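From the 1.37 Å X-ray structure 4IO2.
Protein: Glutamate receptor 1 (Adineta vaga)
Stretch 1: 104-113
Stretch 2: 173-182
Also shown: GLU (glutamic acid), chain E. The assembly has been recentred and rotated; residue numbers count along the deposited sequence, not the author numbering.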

# COMPACT_ATOMS: atom_id res chain seq x y z
N ASP A 104 -0.02 5.25 0.90
CA ASP A 104 0.78 4.63 1.92
C ASP A 104 0.80 5.53 3.16
O ASP A 104 0.36 6.68 3.15
CB ASP A 104 2.20 4.35 1.40
CG ASP A 104 2.97 5.60 0.98
OD1 ASP A 104 2.64 6.72 1.42
OD2 ASP A 104 3.94 5.46 0.19
N ASN A 105 1.23 4.96 4.26
CA ASN A 105 1.28 5.66 5.53
C ASN A 105 2.30 5.01 6.41
O ASN A 105 2.68 3.85 6.22
CB ASN A 105 -0.11 5.64 6.23
CG ASN A 105 -0.13 6.47 7.50
OD1 ASN A 105 0.18 7.65 7.49
ND2 ASN A 105 -0.51 5.85 8.62
N SER A 106 2.71 5.78 7.41
CA SER A 106 3.53 5.30 8.51
C SER A 106 3.41 6.38 9.59
O SER A 106 2.81 7.45 9.36
CB SER A 106 4.97 5.09 8.10
OG SER A 106 5.49 6.32 7.61
N MET A 107 3.91 6.09 10.78
CA MET A 107 3.86 7.05 11.89
C MET A 107 5.23 7.54 12.24
O MET A 107 6.24 6.88 11.95
CB MET A 107 3.18 6.47 13.15
CG MET A 107 1.74 6.08 12.91
SD MET A 107 0.89 5.65 14.45
CE MET A 107 1.47 4.00 14.73
N ARG A 108 5.25 8.74 12.82
CA ARG A 108 6.45 9.33 13.38
C ARG A 108 6.23 9.76 14.79
O ARG A 108 5.11 9.92 15.24
CB ARG A 108 6.96 10.49 12.53
CG ARG A 108 7.44 9.94 11.15
CD ARG A 108 8.56 10.64 10.51
NE ARG A 108 9.74 10.69 11.34
CZ ARG A 108 10.69 11.57 11.12
NH1 ARG A 108 10.51 12.45 10.11
NH2 ARG A 108 11.75 11.61 11.91
N ILE A 109 7.33 9.88 15.53
CA ILE A 109 7.30 10.46 16.84
C ILE A 109 7.31 12.00 16.76
O ILE A 109 8.19 12.57 16.12
CB ILE A 109 8.50 9.97 17.65
CG1 ILE A 109 8.47 8.43 17.79
CG2 ILE A 109 8.50 10.66 19.03
CD1 ILE A 109 9.76 7.79 18.28
N LEU A 110 6.33 12.63 17.42
CA LEU A 110 6.13 14.10 17.50
C LEU A 110 6.60 14.57 18.87
O LEU A 110 6.25 13.97 19.87
CB LEU A 110 4.64 14.43 17.32
CG LEU A 110 4.24 15.91 17.37
CD1 LEU A 110 4.77 16.65 16.19
CD2 LEU A 110 2.69 16.08 17.42
N MET A 111 7.30 15.70 18.90
CA MET A 111 7.86 16.21 20.16
C MET A 111 8.18 17.69 20.03
O MET A 111 8.16 18.23 18.92
CB MET A 111 9.16 15.46 20.48
CG MET A 111 10.33 15.72 19.51
SD MET A 111 11.83 14.81 20.01
CE MET A 111 13.12 15.64 19.10
N ARG A 112 8.47 18.35 21.14
CA ARG A 112 9.00 19.71 21.10
C ARG A 112 10.38 19.73 20.49
O ARG A 112 11.21 18.84 20.75
CB ARG A 112 9.14 20.27 22.51
CG ARG A 112 7.83 20.50 23.24
CD ARG A 112 8.13 21.02 24.68
NE ARG A 112 8.98 20.08 25.46
CZ ARG A 112 8.54 18.99 26.10
NH1 ARG A 112 7.25 18.66 26.06
NH2 ARG A 112 9.41 18.19 26.75
N LYS A 113 10.65 20.78 19.72
CA LYS A 113 12.02 21.02 19.27
C LYS A 113 13.01 20.98 20.43
O LYS A 113 12.71 21.51 21.49
CB LYS A 113 12.12 22.34 18.52
CG LYS A 113 11.70 22.18 17.12
CD LYS A 113 12.06 23.37 16.26
CE LYS A 113 11.70 23.09 14.81
NZ LYS A 113 11.93 24.30 13.95
N ILE A 173 3.52 18.68 29.41
CA ILE A 173 2.81 17.63 30.13
C ILE A 173 3.21 16.26 29.59
O ILE A 173 3.26 15.27 30.32
CB ILE A 173 1.30 17.78 29.95
CG1 ILE A 173 0.83 19.08 30.58
CG2 ILE A 173 0.55 16.61 30.57
CD1 ILE A 173 -0.57 19.49 30.17
N ILE A 174 3.44 16.18 28.28
CA ILE A 174 4.02 14.97 27.70
C ILE A 174 5.29 15.31 26.94
O ILE A 174 5.53 16.49 26.59
CB ILE A 174 2.99 14.28 26.74
CG1 ILE A 174 2.51 15.25 25.65
CG2 ILE A 174 1.84 13.75 27.57
CD1 ILE A 174 1.50 14.59 24.63
N ASP A 175 6.11 14.32 26.69
CA ASP A 175 7.34 14.53 25.92
C ASP A 175 7.21 14.09 24.48
O ASP A 175 7.94 14.61 23.63
CB ASP A 175 8.52 13.79 26.58
CG ASP A 175 8.89 14.36 27.94
OD1 ASP A 175 8.86 15.61 28.09
OD2 ASP A 175 9.11 13.52 28.84
N VAL A 176 6.33 13.12 24.19
CA VAL A 176 6.18 12.61 22.83
C VAL A 176 4.73 12.24 22.59
O VAL A 176 3.97 11.95 23.52
CB VAL A 176 7.06 11.37 22.55
CG1 VAL A 176 8.53 11.69 22.64
CG2 VAL A 176 6.69 10.23 23.51
N SER A 177 4.34 12.23 21.32
CA SER A 177 3.16 11.48 20.88
C SER A 177 3.49 10.84 19.53
O SER A 177 4.64 10.92 19.07
CB SER A 177 1.94 12.40 20.78
OG SER A 177 0.74 11.64 20.57
N PHE A 178 2.50 10.14 18.93
CA PHE A 178 2.66 9.51 17.61
C PHE A 178 1.69 10.22 16.68
O PHE A 178 0.59 10.63 17.09
CB PHE A 178 2.20 8.04 17.64
CG PHE A 178 2.98 7.12 18.55
CD1 PHE A 178 4.23 7.46 19.03
CD2 PHE A 178 2.43 5.90 18.93
CE1 PHE A 178 4.91 6.59 19.86
CE2 PHE A 178 3.12 5.03 19.73
CZ PHE A 178 4.36 5.38 20.20
N MET A 179 2.08 10.33 15.42
CA MET A 179 1.24 10.98 14.41
C MET A 179 1.59 10.44 13.04
O MET A 179 2.73 10.16 12.74
CB MET A 179 1.41 12.48 14.48
CG MET A 179 0.46 13.23 13.61
SD MET A 179 0.63 15.04 13.92
CE MET A 179 -0.68 15.66 12.83
N ASP A 180 0.57 10.21 12.21
CA ASP A 180 0.80 9.82 10.83
C ASP A 180 1.76 10.79 10.15
O ASP A 180 1.68 12.00 10.34
CB ASP A 180 -0.49 9.86 10.04
CG ASP A 180 -1.48 8.78 10.42
OD1 ASP A 180 -1.08 7.71 10.97
OD2 ASP A 180 -2.66 9.02 10.07
N ILE A 181 2.60 10.26 9.28
CA ILE A 181 3.68 11.06 8.72
C ILE A 181 3.20 12.20 7.83
O ILE A 181 3.80 13.29 7.86
CB ILE A 181 4.70 10.15 7.94
CG1 ILE A 181 5.94 10.93 7.54
CG2 ILE A 181 4.03 9.45 6.73
CD1 ILE A 181 7.04 10.00 6.99
N GLY A 182 2.20 11.99 7.00
CA GLY A 182 1.82 13.07 6.09
C GLY A 182 1.28 14.31 6.76
O GLY A 182 1.74 15.41 6.51
N GLU E . -4.88 7.45 10.57
CA GLU E . -5.15 7.34 12.00
C GLU E . -6.26 6.32 12.26
O GLU E . -6.95 5.93 11.28
CB GLU E . -5.54 8.68 12.63
CG GLU E . -4.53 9.82 12.48
CD GLU E . -3.23 9.68 13.28
OE1 GLU E . -3.14 8.75 14.08
OE2 GLU E . -2.34 10.56 13.14
OXT GLU E . -6.43 5.90 13.42
O HOH W 1 0.48 9.78 5.97
O HOH W 2 8.84 17.17 23.68

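The two stretches pair in part as antiparallel strands of one sheet. Strand 104-112 runs against residues 177-180; their directions differ by 147°, and the axes come within 4.5 Å, so the pairing is somewhat twisted. Together they bury 804 Å². The residues that cover the most surface are Leu110, Ile181 and Arg108.

Leu110 and Arg108 each anchor the ladder through the backbone. Leu110 N donates to Ser177 O at 2.9 Å, and Ser177 N returns a bond to Leu110 O at 3.0 Å. Two residues back along the strand, at the next hydrogen-bonded pair, Arg108 N donates to Met179 O at 2.9 Å, and Met179 N donates to Arg108 O at 3.1 Å. Between these pairs, Ile109 faces Phe178 without hydrogen bonds. There the strands are held closer, with CA-H...O contacts from Ile109 CA to Ser177 O (3.5 Å) and from Phe178 CA to Arg108 O (3.4 Å).

Side chains alternate across the sheet. Leu110, Arg108, Ser177 and Met179 share one face. There Leu110 CD2 packs against Met179 SD at 4.2 Å, an apolar contact between two buried residues. Ile109 and Phe178 share the other face. Ile109 CG2 reaches Val176 CG1 at 3.8 Å.

Ile181 starts the helix that follows the strand, yet it still bonds to the ladder. Its N donates to Ser106 O at 2.8 Å. Its CA-to-CB bond points toward the first strand: CG2 lies 3.6 Å from Ser106 OG, and CD1 lies 3.9 Å from Arg108 CD. The aliphatic part of Arg108 thus lends carbon surface to the isoleucine.

Polar side chains tie both ends. At one, Asn105 ND2 donates to Asp180 OD1 at 3.1 Å. A water bridges Asn105 OD1 (2.6 Å from the water O) and Gly182 N (3.0 Å from the water O). At the other end, the guanidinium of Arg112 uses its edge. NH1 donates to Ile174 O at 2.8 Å, and NH2 forms a salt bridge with Asp175 OD1 at 3.0 Å. The Asp175 CA-to-CB bond points away, but the carboxylate end comes nearer and so reaches the arginine. A second water accepts from Arg112 N (2.8 Å to the water O) and donates to Asp175 O (2.7 Å from the water O).

Asp180 also holds the bound glutamate, the ligand expected of a glutamate receptor. Asp180 N donates to GLU OE2 at 3.1 Å, and GLU N donates to Asp180 OD2 at 2.8 Å. Its carboxylate therefore serves two partners: OD1 takes Asn105 and OD2 takes the ligand.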